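Local coordinates for protein alpha-fucosidase GH29 (PDB 4PSR) that hydrolyses alpha-L-fucosides as a GH29 glycoside hydrolase, probably releasing alpha-1,6-linked fucose from the reducing-end N-acetylglucosamine of glycoprotein glycans, at residues I223-L229 with T269-D275; V284-G290 with Y299-A305. One frame throughout, in Å; residues are numbered along the deposited sequence. Where two conformers were deposited one is given.

Contact 1 (I223-L229 with T269-D275). With FUL (beta-L-fucopyranose), chain M.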
ATOM      1  N   ILE A 223       9.633  -6.860   3.004  1.00  9.18           N
ATOM      2  CA  ILE A 223      10.142  -7.024   1.634  1.00 11.14           C
ATOM      3  C   ILE A 223       8.959  -6.921   0.673  1.00  9.71           C
ATOM      4  O   ILE A 223       8.051  -7.791   0.679  1.00 10.67           O
ATOM      5  CB  ILE A 223      10.908  -8.348   1.419  1.00 10.67           C
ATOM      6  CG1 ILE A 223      12.134  -8.381   2.341  1.00 11.24           C
ATOM      7  CG2 ILE A 223      11.324  -8.487  -0.045  1.00 10.97           C
ATOM      8  CD1 ILE A 223      12.932  -9.692   2.248  1.00 10.80           C
ATOM      9  N   TRP A 224       8.962  -5.870  -0.133  1.00  9.90           N
ATOM     10  CA  TRP A 224       7.914  -5.583  -1.105  1.00  9.69           C
ATOM     11  C   TRP A 224       8.358  -6.191  -2.425  1.00 10.56           C
ATOM     12  O   TRP A 224       9.510  -6.018  -2.834  1.00 10.02           O
ATOM     13  CB  TRP A 224       7.792  -4.066  -1.173  1.00  9.57           C
ATOM     14  CG  TRP A 224       6.801  -3.416  -2.093  1.00  9.83           C
ATOM     15  CD1 TRP A 224       5.689  -2.712  -1.703  1.00  9.61           C
ATOM     16  CD2 TRP A 224       6.869  -3.277  -3.516  1.00 10.28           C
ATOM     17  NE1 TRP A 224       5.072  -2.152  -2.786  1.00 11.12           N
ATOM     18  CE2 TRP A 224       5.760  -2.487  -3.917  1.00 10.72           C
ATOM     19  CE3 TRP A 224       7.745  -3.759  -4.503  1.00  9.42           C
ATOM     20  CZ2 TRP A 224       5.495  -2.176  -5.256  1.00 11.93           C
ATOM     21  CZ3 TRP A 224       7.474  -3.452  -5.847  1.00 11.55           C
ATOM     22  CH2 TRP A 224       6.356  -2.666  -6.201  1.00 12.83           C
ATOM     23  N   ASN A 225       7.446  -6.928  -3.082  1.00 11.34           N
ATOM     24  CA  ASN A 225       7.716  -7.584  -4.368  1.00 11.32           C
ATOM     25  C   ASN A 225       6.821  -7.079  -5.464  1.00  9.97           C
ATOM     26  O   ASN A 225       5.616  -6.889  -5.244  1.00 12.37           O
ATOM     27  CB  ASN A 225       7.519  -9.103  -4.294  1.00  9.73           C
ATOM     28  CG  ASN A 225       8.523  -9.771  -3.416  1.00 10.63           C
ATOM     29  OD1 ASN A 225       9.589 -10.214  -3.910  1.00 12.39           O
ATOM     30  ND2 ASN A 225       8.205  -9.908  -2.128  1.00 11.50           N
ATOM     31  N   ASP A 226       7.364  -6.932  -6.665  1.00 12.43           N
ATOM     32  CA  ASP A 226       6.575  -6.604  -7.838  1.00 10.35           C
ATOM     33  C   ASP A 226       6.098  -7.882  -8.549  1.00 11.89           C
ATOM     34  O   ASP A 226       6.394  -8.974  -8.117  1.00 11.43           O
ATOM     35  CB  ASP A 226       7.381  -5.700  -8.792  1.00 10.38           C
ATOM     36  CG  ASP A 226       6.519  -4.723  -9.556  1.00 12.51           C
ATOM     37  OD1 ASP A 226       5.269  -4.932  -9.591  1.00 14.30           O
ATOM     38  OD2 ASP A 226       7.057  -3.767 -10.121  1.00 12.73           O
ATOM     39  N   PHE A 227       5.362  -7.666  -9.631  1.00 12.70           N
ATOM     40  CA  PHE A 227       4.676  -8.723 -10.387  1.00 10.08           C
ATOM     41  C   PHE A 227       5.649  -9.645 -11.115  1.00 12.71           C
ATOM     42  O   PHE A 227       6.867  -9.460 -11.059  1.00 13.45           O
ATOM     43  CB  PHE A 227       3.686  -8.100 -11.385  1.00 11.85           C
ATOM     44  CG  PHE A 227       4.312  -7.595 -12.649  1.00 12.56           C
ATOM     45  CD1 PHE A 227       4.175  -8.295 -13.830  1.00 15.01           C
ATOM     46  CD2 PHE A 227       5.045  -6.420 -12.679  1.00 17.75           C
ATOM     47  CE1 PHE A 227       4.757  -7.843 -15.017  1.00 14.98           C
ATOM     48  CE2 PHE A 227       5.622  -5.966 -13.866  1.00 18.57           C
ATOM     49  CZ  PHE A 227       5.473  -6.687 -15.041  1.00 16.41           C
ATOM     50  N   SER A 228       5.091 -10.627 -11.824  1.00 11.74           N
ATOM     51  CA  SER A 228       5.837 -11.683 -12.541  1.00 11.96           C
ATOM     52  C   SER A 228       6.378 -12.727 -11.570  1.00 11.78           C
ATOM     53  O   SER A 228       7.316 -13.465 -11.910  1.00 11.41           O
ATOM     54  CB  SER A 228       6.923 -11.131 -13.464  1.00 11.52           C
ATOM     55  OG  SER A 228       7.345 -12.170 -14.355  1.00 13.74           O
ATOM     56  N   LEU A 229       5.777 -12.845 -10.385  1.00 11.34           N
ATOM     57  CA  LEU A 229       6.027 -13.975  -9.513  1.00 12.35           C
ATOM     58  C   LEU A 229       5.277 -15.219 -10.059  1.00 13.15           C
ATOM     59  O   LEU A 229       5.859 -16.316 -10.157  1.00 13.65           O
ATOM     60  CB  LEU A 229       5.628 -13.672  -8.047  1.00 12.42           C
ATOM     61  CG  LEU A 229       6.339 -12.454  -7.412  1.00 12.52           C
ATOM     62  CD1 LEU A 229       5.878 -12.327  -5.996  1.00 13.23           C
ATOM     63  CD2 LEU A 229       7.859 -12.592  -7.472  1.00 11.75           C
ATOM     64  N   THR A 269       6.008  -9.706   3.995  1.00  9.79           N
ATOM     65  CA  THR A 269       6.288  -9.585   2.577  1.00 10.84           C
ATOM     66  C   THR A 269       5.007  -9.283   1.800  1.00 10.21           C
ATOM     67  O   THR A 269       3.920  -9.763   2.158  1.00 10.96           O
ATOM     68  CB  THR A 269       7.033 -10.833   2.019  1.00 10.36           C
ATOM     69  OG1 THR A 269       7.583 -10.549   0.732  1.00 11.47           O
ATOM     70  CG2 THR A 269       6.120 -12.057   1.939  1.00 12.38           C
ATOM     71  N   THR A 270       5.121  -8.397   0.822  1.00 10.35           N
ATOM     72  CA  THR A 270       3.986  -7.977   0.003  1.00 10.28           C
ATOM     73  C   THR A 270       4.179  -8.451  -1.447  1.00 12.77           C
ATOM     74  O   THR A 270       5.309  -8.741  -1.888  1.00 12.78           O
ATOM     75  CB  THR A 270       3.756  -6.423   0.005  1.00 11.40           C
ATOM     76  OG1 THR A 270       4.780  -5.787  -0.767  1.00 11.62           O
ATOM     77  CG2 THR A 270       3.742  -5.831   1.407  1.00 12.67           C
ATOM     78  N   TYR A 271       3.083  -8.563  -2.171  1.00 11.48           N
ATOM     79  CA  TYR A 271       3.144  -8.962  -3.577  1.00 10.04           C
ATOM     80  C   TYR A 271       1.938  -8.320  -4.262  1.00 10.58           C
ATOM     81  O   TYR A 271       0.963  -7.963  -3.578  1.00 11.19           O
ATOM     82  CB  TYR A 271       3.195 -10.496  -3.759  1.00 12.46           C
ATOM     83  CG  TYR A 271       1.887 -11.151  -3.422  1.00 12.36           C
ATOM     84  CD1 TYR A 271       1.343 -11.087  -2.142  1.00 13.63           C
ATOM     85  CD2 TYR A 271       1.171 -11.814  -4.419  1.00 13.36           C
ATOM     86  CE1 TYR A 271       0.127 -11.635  -1.863  1.00 15.69           C
ATOM     87  CE2 TYR A 271      -0.055 -12.372  -4.150  1.00 17.02           C
ATOM     88  CZ  TYR A 271      -0.576 -12.287  -2.878  1.00 18.51           C
ATOM     89  OH  TYR A 271      -1.829 -12.824  -2.626  1.00 18.21           O
ATOM     90  N   LYS A 272       1.996  -8.153  -5.580  1.00 11.19           N
ATOM     91  CA  LYS A 272       0.900  -7.457  -6.280  1.00 10.45           C
ATOM     92  C   LYS A 272      -0.394  -8.277  -6.212  1.00 11.71           C
ATOM     93  O   LYS A 272      -0.380  -9.481  -6.395  1.00 12.40           O
ATOM     94  CB  LYS A 272       1.273  -7.095  -7.713  1.00 12.22           C
ATOM     95  CG  LYS A 272       2.396  -6.086  -7.801  1.00 11.20           C
ATOM     96  CD  LYS A 272       1.982  -4.719  -7.213  1.00 13.88           C
ATOM     97  CE  LYS A 272       3.049  -3.651  -7.377  1.00 14.80           C
ATOM     98  NZ  LYS A 272       3.166  -3.233  -8.791  1.00 13.63           N
ATOM     99  N   HIS A 273      -1.501  -7.587  -5.945  0.64 12.83           N
ATOM    100  CA  HIS A 273      -2.808  -8.199  -5.696  0.64 13.15           C
ATOM    101  C   HIS A 273      -3.228  -9.207  -6.755  0.64 16.79           C
ATOM    102  O   HIS A 273      -3.741 -10.265  -6.431  0.64 15.97           O
ATOM    103  CB  HIS A 273      -3.874  -7.092  -5.547  0.64 12.61           C
ATOM    104  CG  HIS A 273      -5.289  -7.597  -5.533  0.64 11.86           C
ATOM    105  ND1 HIS A 273      -6.215  -7.249  -6.492  0.64 23.25           N
ATOM    106  CD2 HIS A 273      -5.931  -8.411  -4.665  0.64 13.11           C
ATOM    107  CE1 HIS A 273      -7.370  -7.832  -6.219  0.64 18.51           C
ATOM    108  NE2 HIS A 273      -7.227  -8.545  -5.118  0.64 12.95           N
ATOM    109  N   HIS A 274      -2.997  -8.864  -8.005  1.00 13.89           N
ATOM    110  CA  HIS A 274      -3.456  -9.681  -9.144  1.00 15.37           C
ATOM    111  C   HIS A 274      -2.538 -10.879  -9.411  1.00 18.43           C
ATOM    112  O   HIS A 274      -2.895 -11.799 -10.139  1.00 19.60           O
ATOM    113  CB  HIS A 274      -3.543  -8.805 -10.377  1.00 20.34           C
ATOM    114  CG  HIS A 274      -2.220  -8.296 -10.859  1.00 23.78           C
ATOM    115  ND1 HIS A 274      -1.464  -8.969 -11.797  1.00 36.19           N
ATOM    116  CD2 HIS A 274      -1.516  -7.184 -10.536  1.00 29.60           C
ATOM    117  CE1 HIS A 274      -0.357  -8.287 -12.041  1.00 45.95           C
ATOM    118  NE2 HIS A 274      -0.368  -7.199 -11.294  1.00 24.32           N
ATOM    119  N   ASP A 275      -1.354 -10.858  -8.822  1.00 14.36           N
ATOM    120  CA  ASP A 275      -0.338 -11.885  -9.021  1.00 14.71           C
ATOM    121  C   ASP A 275      -0.684 -13.099  -8.156  1.00 13.58           C
ATOM    122  O   ASP A 275      -1.232 -12.990  -7.042  1.00 14.58           O
ATOM    123  CB  ASP A 275       1.023 -11.263  -8.621  1.00 12.19           C
ATOM    124  CG  ASP A 275       2.253 -12.084  -9.013  1.00 13.32           C
ATOM    125  OD1 ASP A 275       2.177 -13.327  -9.159  1.00 14.35           O
ATOM    126  OD2 ASP A 275       3.315 -11.436  -9.228  1.00 14.36           O
TER
HETATM  127  C1  FUL M 622       4.892  -1.588 -11.309  1.00 13.49           C
HETATM  128  C2  FUL M 622       6.250  -1.359 -11.941  1.00 16.14           C
HETATM  129  O2  FUL M 622       6.326  -1.884 -13.276  1.00 13.61           O
HETATM  130  C3  FUL M 622       6.458   0.133 -11.945  1.00 13.34           C
HETATM  131  O3  FUL M 622       7.677   0.423 -12.594  1.00 12.57           O
HETATM  132  C4  FUL M 622       6.469   0.590 -10.508  1.00 13.81           C
HETATM  133  O4  FUL M 622       7.588   0.016  -9.838  1.00 13.00           O
HETATM  134  C5  FUL M 622       5.163   0.182  -9.840  1.00 14.89           C
HETATM  135  C6  FUL M 622       5.118   0.533  -8.368  1.00 15.82           C
HETATM  136  O5  FUL M 622       4.908  -1.216  -9.952  1.00 13.26           O
HETATM  137  O1  FUL M 622       4.606  -2.963 -11.358  1.00 15.10           O
HETATM  138  O   HOH W   1       4.020  -5.519  -3.387  1.00 11.12           O
HETATM  139  O   HOH W   2       3.803  -9.683  -7.105  1.00 13.36           O
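Lys272 reaches across to Trp224, Asp226 and Phe227 along most of its side chain. From CB, which points at the opposing segment, CG passes Asp226 OD1 at 3.6 Å and also Phe227 N. CD follows, farther from the same oxygen, and CE rests 3.6 Å from Trp224 CZ2, oblique to the indole. The chain bends at chi2 (-65°) and again at chi4 (71°), and the second bend turns the ammonium back from the indole to Asp226. There NZ makes a salt bridge of 2.8 Å to Asp226 OD1, arriving from above the carboxylate plane, and donates to fucose O5 at 2.9 Å. Phe227 N meets the same OD1 from the other face of that plane, on the anti side, while fucose O1 donates to it as well; OD2 is held by His171.

Leading up to this site, the strands 223-225 and 269-272 run parallel, their axes 4.7 Å apart. Two carbonyls each take two donors. Ile223 O receives Thr270 N and Thr269 OG1 from opposite faces. Thr270 O lies nearly in the amide plane of Asn225 and takes both its backbone N and its ND2. A water joins Asn225 O to Thr270 OG1. Past the strands, Asp275 OD2 accepts Leu229 N on its syn lone pair, while OD1 goes to Asp230 and Gly277; this pins the turn 272-275 to the loop after Asn225.

FUL C1, the anomeric carbon of the fucose, lies 3.3 Å from Asp226 OD2. An aspartate this near, at the C-terminal end of a barrel strand, is consistent with the nucleophile of GH29 retaining fucosidases. The bonds from Lys272 NZ and Phe227 N, with His171 at the other oxygen, would then fix the carboxylate's rotation beside the anomeric carbon.

Contact 2 (V284-G290 with Y299-A305)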
ATOM      1  N   VAL A 284       1.080 -10.110   2.179  1.00 11.22           N
ATOM      2  CA  VAL A 284       0.097  -9.041   2.118  1.00 10.94           C
ATOM      3  C   VAL A 284      -0.138  -8.613   0.681  1.00 10.12           C
ATOM      4  O   VAL A 284       0.813  -8.313  -0.048  1.00 11.67           O
ATOM      5  CB  VAL A 284       0.562  -7.835   2.988  1.00 10.75           C
ATOM      6  CG1 VAL A 284      -0.426  -6.682   2.880  1.00 12.84           C
ATOM      7  CG2 VAL A 284       0.712  -8.279   4.422  1.00 11.79           C
ATOM      8  N   ASP A 285      -1.398  -8.583   0.259  1.00 10.54           N
ATOM      9  CA  ASP A 285      -1.763  -8.136  -1.089  1.00 11.16           C
ATOM     10  C   ASP A 285      -1.524  -6.646  -1.242  1.00 12.38           C
ATOM     11  O   ASP A 285      -1.952  -5.843  -0.386  1.00 11.72           O
ATOM     12  CB  ASP A 285      -3.269  -8.372  -1.376  1.00 12.23           C
ATOM     13  CG  ASP A 285      -3.652  -9.826  -1.557  1.00 16.44           C
ATOM     14  OD1 ASP A 285      -2.900 -10.734  -1.173  1.00 16.46           O
ATOM     15  OD2 ASP A 285      -4.797 -10.014  -2.035  1.00 16.27           O
ATOM     16  N   ASP A 286      -0.867  -6.257  -2.335  1.00 10.82           N
ATOM     17  CA  ASP A 286      -0.560  -4.857  -2.638  1.00 10.36           C
ATOM     18  C   ASP A 286      -1.378  -4.455  -3.855  1.00 11.43           C
ATOM     19  O   ASP A 286      -1.136  -4.896  -4.990  1.00 10.92           O
ATOM     20  CB  ASP A 286       0.942  -4.726  -2.891  1.00 10.72           C
ATOM     21  CG  ASP A 286       1.371  -3.327  -3.143  1.00 11.79           C
ATOM     22  OD1 ASP A 286       2.289  -3.139  -3.998  1.00 11.67           O
ATOM     23  OD2 ASP A 286       0.847  -2.404  -2.493  1.00 12.92           O
ATOM     24  N   TRP A 287      -2.417  -3.676  -3.620  1.00 11.07           N
ATOM     25  CA  TRP A 287      -3.336  -3.283  -4.672  1.00 12.83           C
ATOM     26  C   TRP A 287      -2.775  -2.239  -5.583  1.00 15.54           C
ATOM     27  O   TRP A 287      -1.938  -1.419  -5.174  1.00 13.35           O
ATOM     28  CB  TRP A 287      -4.609  -2.729  -4.039  1.00 13.51           C
ATOM     29  CG  TRP A 287      -5.531  -3.801  -3.570  1.00 14.58           C
ATOM     30  CD1 TRP A 287      -5.319  -4.670  -2.554  1.00 11.93           C
ATOM     31  CD2 TRP A 287      -6.807  -4.134  -4.120  1.00 13.44           C
ATOM     32  NE1 TRP A 287      -6.383  -5.525  -2.421  1.00 14.58           N
ATOM     33  CE2 TRP A 287      -7.309  -5.218  -3.381  1.00 14.41           C
ATOM     34  CE3 TRP A 287      -7.576  -3.618  -5.168  1.00 15.87           C
ATOM     35  CZ2 TRP A 287      -8.555  -5.798  -3.649  1.00 15.17           C
ATOM     36  CZ3 TRP A 287      -8.802  -4.213  -5.445  1.00 17.30           C
ATOM     37  CH2 TRP A 287      -9.282  -5.272  -4.683  1.00 16.31           C
ATOM     38  N   GLU A 288      -3.295  -2.231  -6.813  1.00 15.75           N
ATOM     39  CA  GLU A 288      -2.949  -1.224  -7.810  1.00 17.99           C
ATOM     40  C   GLU A 288      -3.239   0.177  -7.289  1.00 16.72           C
ATOM     41  O   GLU A 288      -4.093   0.367  -6.443  1.00 17.58           O
ATOM     42  CB  GLU A 288      -3.755  -1.473  -9.094  1.00 20.51           C
ATOM     43  CG  GLU A 288      -5.255  -1.317  -8.935  1.00 31.21           C
ATOM     44  CD  GLU A 288      -6.037  -2.061 -10.010  1.00 69.82           C
ATOM     45  OE1 GLU A 288      -5.569  -2.106 -11.169  1.00 59.26           O
ATOM     46  OE2 GLU A 288      -7.111  -2.613  -9.686  1.00 58.43           O
ATOM     47  N   ARG A 289      -2.558   1.167  -7.856  1.00 20.25           N
ATOM     48  CA  ARG A 289      -2.699   2.551  -7.404  1.00 20.25           C
ATOM     49  C   ARG A 289      -4.161   3.014  -7.325  1.00 20.10           C
ATOM     50  O   ARG A 289      -4.966   2.775  -8.225  1.00 19.62           O
ATOM     51  CB  ARG A 289      -1.883   3.454  -8.319  1.00 23.39           C
ATOM     52  CG  ARG A 289      -1.631   4.830  -7.766  1.00 22.13           C
ATOM     53  CD  ARG A 289      -0.765   5.565  -8.733  1.00 21.75           C
ATOM     54  NE  ARG A 289      -0.537   6.929  -8.303  1.00 23.48           N
ATOM     55  CZ  ARG A 289       0.252   7.766  -8.961  1.00 22.71           C
ATOM     56  NH1 ARG A 289       0.867   7.339 -10.059  1.00 25.20           N
ATOM     57  NH2 ARG A 289       0.429   8.999  -8.507  1.00 23.76           N
ATOM     58  N   GLY A 290      -4.505   3.669  -6.222  1.00 21.59           N
ATOM     59  CA  GLY A 290      -5.889   4.025  -5.949  1.00 19.00           C
ATOM     60  C   GLY A 290      -6.499   3.098  -4.918  1.00 16.21           C
ATOM     61  O   GLY A 290      -7.416   3.497  -4.194  1.00 16.82           O
ATOM     62  N   TYR A 299      -6.252  -7.630   5.931  1.00 10.65           N
ATOM     63  CA  TYR A 299      -5.417  -6.415   5.840  1.00 11.55           C
ATOM     64  C   TYR A 299      -4.547  -6.421   4.588  1.00 10.84           C
ATOM     65  O   TYR A 299      -3.906  -7.426   4.264  1.00 10.29           O
ATOM     66  CB  TYR A 299      -4.527  -6.311   7.094  1.00 10.26           C
ATOM     67  CG  TYR A 299      -4.219  -4.869   7.442  1.00 10.17           C
ATOM     68  CD1 TYR A 299      -5.046  -4.142   8.297  1.00 10.35           C
ATOM     69  CD2 TYR A 299      -3.137  -4.208   6.856  1.00 11.28           C
ATOM     70  CE1 TYR A 299      -4.801  -2.812   8.562  1.00 10.93           C
ATOM     71  CE2 TYR A 299      -2.882  -2.858   7.130  1.00  9.80           C
ATOM     72  CZ  TYR A 299      -3.732  -2.192   7.966  1.00 10.57           C
ATOM     73  OH  TYR A 299      -3.542  -0.880   8.236  1.00 10.59           O
ATOM     74  N   TRP A 300      -4.504  -5.290   3.895  1.00  9.58           N
ATOM     75  CA  TRP A 300      -3.841  -5.158   2.594  1.00 10.21           C
ATOM     76  C   TRP A 300      -3.047  -3.840   2.560  1.00  9.79           C
ATOM     77  O   TRP A 300      -3.061  -3.051   3.540  1.00 10.48           O
ATOM     78  CB  TRP A 300      -4.898  -5.211   1.448  1.00 10.42           C
ATOM     79  CG  TRP A 300      -5.984  -4.222   1.674  1.00 10.12           C
ATOM     80  CD1 TRP A 300      -7.096  -4.412   2.419  1.00 11.03           C
ATOM     81  CD2 TRP A 300      -6.009  -2.845   1.259  1.00  9.41           C
ATOM     82  NE1 TRP A 300      -7.829  -3.243   2.486  1.00 11.06           N
ATOM     83  CE2 TRP A 300      -7.168  -2.263   1.801  1.00  9.90           C
ATOM     84  CE3 TRP A 300      -5.161  -2.054   0.489  1.00 10.42           C
ATOM     85  CZ2 TRP A 300      -7.506  -0.926   1.586  1.00 10.74           C
ATOM     86  CZ3 TRP A 300      -5.487  -0.714   0.284  1.00 11.72           C
ATOM     87  CH2 TRP A 300      -6.663  -0.170   0.837  1.00 11.16           C
ATOM     88  N   GLN A 301      -2.344  -3.571   1.472  1.00  8.94           N
ATOM     89  CA  GLN A 301      -1.747  -2.247   1.280  1.00  9.33           C
ATOM     90  C   GLN A 301      -1.843  -1.848  -0.171  1.00  9.42           C
ATOM     91  O   GLN A 301      -2.272  -2.660  -1.012  1.00 10.18           O
ATOM     92  CB  GLN A 301      -0.301  -2.152   1.804  1.00 11.88           C
ATOM     93  CG  GLN A 301       0.753  -2.896   0.972  1.00 11.72           C
ATOM     94  CD  GLN A 301       2.117  -2.257   1.110  1.00 10.82           C
ATOM     95  OE1 GLN A 301       2.727  -2.295   2.195  1.00 12.83           O
ATOM     96  NE2 GLN A 301       2.562  -1.584   0.051  1.00 11.41           N
ATOM     97  N   THR A 302      -1.457  -0.615  -0.462  1.00  9.18           N
ATOM     98  CA  THR A 302      -1.395  -0.113  -1.818  1.00 10.09           C
ATOM     99  C   THR A 302      -0.235   0.882  -1.887  1.00 10.83           C
ATOM    100  O   THR A 302       0.217   1.409  -0.856  1.00 11.37           O
ATOM    101  CB  THR A 302      -2.735   0.468  -2.261  1.00 11.28           C
ATOM    102  OG1 THR A 302      -2.691   0.838  -3.643  1.00 11.30           O
ATOM    103  CG2 THR A 302      -3.078   1.700  -1.458  1.00 11.08           C
ATOM    104  N   ASP A 303       0.235   1.141  -3.092  1.00 10.81           N
ATOM    105  CA  ASP A 303       1.286   2.144  -3.318  1.00 10.65           C
ATOM    106  C   ASP A 303       0.727   3.370  -4.044  1.00 13.72           C
ATOM    107  O   ASP A 303      -0.149   3.241  -4.902  1.00 17.15           O
ATOM    108  CB  ASP A 303       2.435   1.574  -4.151  1.00 13.05           C
ATOM    109  CG  ASP A 303       2.767   0.174  -3.764  1.00 10.99           C
ATOM    110  OD1 ASP A 303       3.153  -0.046  -2.602  1.00 11.54           O
ATOM    111  OD2 ASP A 303       2.591  -0.727  -4.633  1.00 12.55           O
ATOM    112  N   ASP A 304       1.224   4.558  -3.724  1.00 13.68           N
ATOM    113  CA  ASP A 304       0.833   5.767  -4.428  1.00 13.01           C
ATOM    114  C   ASP A 304       2.096   6.583  -4.687  1.00 12.69           C
ATOM    115  O   ASP A 304       3.182   6.146  -4.340  1.00 12.49           O
ATOM    116  CB  ASP A 304      -0.176   6.574  -3.630  1.00 14.55           C
ATOM    117  CG  ASP A 304      -1.231   7.213  -4.521  1.00 22.21           C
ATOM    118  OD1 ASP A 304      -0.865   7.849  -5.542  1.00 20.08           O
ATOM    119  OD2 ASP A 304      -2.426   7.064  -4.205  1.00 20.99           O
ATOM    120  N   ALA A 305       1.959   7.763  -5.291  1.00 16.16           N
ATOM    121  CA  ALA A 305       3.130   8.554  -5.661  1.00 18.57           C
ATOM    122  C   ALA A 305       2.775  10.025  -5.689  1.00 24.04           C
ATOM    123  O   ALA A 305       1.641  10.368  -6.011  1.00 17.26           O
ATOM    124  CB  ALA A 305       3.637   8.091  -7.018  1.00 19.07           C
TER
HETATM  125  O   HOH W   3      -3.789  -9.066   1.983  1.00 12.06           O
HETATM  126  O   HOH W   4       0.414  -0.461  -6.263  1.00 21.28           O
HETATM  127  O   HOH W   5      -1.246  10.033  -6.642  1.00 38.85           O
HETATM  128  O   HOH W   6      -2.757   3.411  -4.420  1.00 29.56           O
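Arg289 has Ala305 CB against one face of its guanidinium, 3.6 Å from the plane and offset toward the rim. With CG anti to the backbone N (chi1 -164°) and every later torsion extended, the arginine runs out straight, and CG brushes Asp303 O at 3.6 Å. Its NE forms a salt bridge of 2.9 Å to Asp304 OD1, which it meets from above the carboxylate plane. The guanidinium and carboxylate planes are nearly perpendicular, and the second contact, from NH2, is weak. Ala305 N uses the anti lone pair of the same oxygen, so the acid is gripped by backbone and arginine together. Arg289 also makes a cation-pi contact with Trp311, one of the residues around the bound fucose.

The strands 284-287 and 300-305 are the sixth and seventh of the eight-stranded parallel TIM barrel and cross at -33°. Gln301 is bonded through both its backbone N and its backbone O: N donates to Asp285 O with an N-H...O angle of 172°, and O accepts Trp287 N at 2.8 Å.

From the bridged pair Asp286 and Gln301, Gln301 NE2 meets Asp286 OD2 from above the carboxylate, while its OE1 is hydrogen-bonded to Tyr24 OH. Asp286 OD1 and Asp303 OD2 lie 2.5 Å apart, a spacing at which one of the two acids is probably protonated. Asp303 OD1 also takes the indole NH of Trp224.

Thr302 OG1 donates to Trp287 O at 2.8 Å. A water links that hydroxyl to Gly290 N and Asp303 O. Nearer the start of strand 300-305, Trp287 CD1 meets Trp300 CE3 obliquely at 4.0 Å, while the Trp287 ring stacks on His273.

From the N terminus, the chain first passes through 223-229, then a long excursion of 39 residues that includes helix 246-263, and returns at 269-275; contact 1 closes this beta-alpha-beta crossover. Contact 2 opens only afterwards, so the two lie in series, neither nested nor crossed. Its own loop, between 284-290 and 299-305, is just eight residues long and has no helix. Strands 268-272 and 284-287 are adjacent in the barrel, with Tyr271 O to Asp286 N at 2.8 Å, so the contacts join four consecutive strands. A side chain of the fourth strand also reaches the seventh across the barrel interior.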